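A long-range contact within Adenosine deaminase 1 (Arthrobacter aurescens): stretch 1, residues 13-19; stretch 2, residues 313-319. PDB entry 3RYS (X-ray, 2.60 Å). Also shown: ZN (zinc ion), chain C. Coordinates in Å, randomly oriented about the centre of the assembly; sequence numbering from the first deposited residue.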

# COMPACT_ATOMS: atom_id res chain seq x y z
N PRO A 13 10.40 6.73 -12.76
CA PRO A 13 11.55 7.09 -11.92
C PRO A 13 11.85 5.99 -10.93
O PRO A 13 10.99 5.14 -10.68
CB PRO A 13 11.05 8.33 -11.15
CG PRO A 13 9.66 8.63 -11.68
CD PRO A 13 9.16 7.36 -12.30
N PRO A 14 13.06 5.99 -10.35
CA PRO A 14 13.37 5.08 -9.25
C PRO A 14 12.59 5.54 -8.02
O PRO A 14 12.78 6.67 -7.59
CB PRO A 14 14.87 5.30 -9.01
CG PRO A 14 15.35 6.11 -10.16
CD PRO A 14 14.18 6.89 -10.65
N VAL A 15 11.71 4.69 -7.49
CA VAL A 15 10.87 5.10 -6.37
C VAL A 15 10.89 4.09 -5.24
O VAL A 15 11.46 3.00 -5.37
CB VAL A 15 9.39 5.27 -6.78
CG1 VAL A 15 9.26 6.24 -7.95
CG2 VAL A 15 8.78 3.91 -7.12
N ALA A 16 10.26 4.46 -4.13
CA ALA A 16 9.91 3.50 -3.10
C ALA A 16 8.39 3.41 -3.01
O ALA A 16 7.71 4.43 -2.96
CB ALA A 16 10.50 3.91 -1.77
N GLU A 17 7.84 2.20 -3.02
CA GLU A 17 6.41 2.04 -2.80
C GLU A 17 6.13 1.78 -1.31
O GLU A 17 6.56 0.77 -0.75
CB GLU A 17 5.82 0.93 -3.68
CG GLU A 17 4.30 0.94 -3.75
CD GLU A 17 3.74 0.17 -4.94
OE1 GLU A 17 4.42 -0.74 -5.44
OE2 GLU A 17 2.61 0.49 -5.38
N LEU A 18 5.41 2.71 -0.69
CA LEU A 18 5.16 2.67 0.74
C LEU A 18 3.74 2.23 1.07
O LEU A 18 3.43 1.87 2.21
CB LEU A 18 5.42 4.04 1.36
CG LEU A 18 6.79 4.67 1.12
CD1 LEU A 18 6.89 6.02 1.82
CD2 LEU A 18 7.90 3.74 1.57
N HIS A 19 2.87 2.27 0.07
CA HIS A 19 1.47 1.92 0.24
C HIS A 19 1.09 0.82 -0.75
O HIS A 19 0.82 1.10 -1.92
CB HIS A 19 0.59 3.16 0.02
CG HIS A 19 -0.86 2.94 0.33
ND1 HIS A 19 -1.68 3.95 0.78
CD2 HIS A 19 -1.63 1.83 0.24
CE1 HIS A 19 -2.90 3.47 0.95
NE2 HIS A 19 -2.90 2.19 0.64
N ASN A 313 10.27 12.08 -2.41
CA ASN A 313 9.39 12.04 -1.25
C ASN A 313 9.26 10.61 -0.75
O ASN A 313 9.49 10.32 0.42
CB ASN A 313 8.00 12.59 -1.60
CG ASN A 313 7.97 14.10 -1.69
OD1 ASN A 313 6.94 14.69 -2.01
ND2 ASN A 313 9.10 14.73 -1.40
N SER A 314 8.89 9.71 -1.65
CA SER A 314 8.67 8.31 -1.29
C SER A 314 9.90 7.70 -0.62
O SER A 314 9.78 6.81 0.22
CB SER A 314 8.29 7.49 -2.53
OG SER A 314 9.45 7.04 -3.21
N ILE A 315 11.08 8.19 -0.99
CA ILE A 315 12.31 7.67 -0.41
C ILE A 315 12.56 8.29 0.96
O ILE A 315 12.88 7.58 1.91
CB ILE A 315 13.53 7.90 -1.33
CG1 ILE A 315 13.32 7.20 -2.67
CG2 ILE A 315 14.80 7.39 -0.66
CD1 ILE A 315 14.41 7.45 -3.68
N ARG A 316 12.41 9.60 1.05
CA ARG A 316 12.59 10.30 2.32
C ARG A 316 11.58 9.82 3.35
O ARG A 316 11.84 9.86 4.55
CB ARG A 316 12.43 11.81 2.15
CG ARG A 316 13.44 12.46 1.24
CD ARG A 316 13.36 13.97 1.38
NE ARG A 316 14.02 14.64 0.26
CZ ARG A 316 13.38 15.06 -0.83
NH1 ARG A 316 12.07 14.89 -0.94
NH2 ARG A 316 14.05 15.65 -1.81
N SER A 317 10.42 9.38 2.88
CA SER A 317 9.33 8.98 3.76
C SER A 317 9.44 7.52 4.19
O SER A 317 8.87 7.12 5.21
CB SER A 317 7.98 9.25 3.09
OG SER A 317 7.85 10.61 2.74
N SER A 318 10.16 6.71 3.42
CA SER A 318 10.31 5.30 3.75
C SER A 318 10.98 5.10 5.11
O SER A 318 11.56 6.03 5.68
CB SER A 318 11.10 4.56 2.66
OG SER A 318 12.45 4.99 2.62
N PHE A 319 10.87 3.88 5.64
CA PHE A 319 11.51 3.51 6.89
C PHE A 319 12.80 2.75 6.60
O PHE A 319 13.26 1.95 7.40
CB PHE A 319 10.58 2.67 7.76
CG PHE A 319 9.31 3.37 8.15
CD1 PHE A 319 9.32 4.71 8.48
CD2 PHE A 319 8.11 2.68 8.20
CE1 PHE A 319 8.14 5.36 8.84
CE2 PHE A 319 6.94 3.32 8.57
CZ PHE A 319 6.96 4.66 8.89
ZN ZN C . -4.77 0.85 0.79

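The strand around residues 15-17 lies across a helix that begins earlier in the chain and includes Ser 314, nearly 300 residues away in sequence. The two axes cross at 58° and approach to 6.7 Å, and at Ala 16 and Ser 314, both small, the CA atoms are 5.3 Å apart. Ala 16 points toward the helix, Glu 17 away and Leu 18 toward it again.

The one hydrogen bond between the stretches sits at this crossing. Ala 16 N donates to Ser 314 OG over 2.9 Å at a nearly straight 161°, so a helix side chain, in the p rotamer, satisfies a strand backbone amide. Beside it, Ala 16 CB meets Ile 315 CG1 at 4.4 Å, a looser apolar contact.

Leu 18, the residue most covered by the opposing stretch, carries the contact on past Ser 314 to Ser 317 and Ser 318. Its CD1 lies 3.4 Å from Ser 314 O and 3.6 Å from Ser 317 CB, while CD2 reaches Ser 318 CB at 3.5 Å. The methyls thus meet the CB atoms of Ser 317 and Ser 318, and both of these serines have hydrogen-bonded hydroxyls: Ser 317 OG donates to Asn 313 O (2.9 Å) and Ser 318 OG to Ile 315 O (2.7 Å).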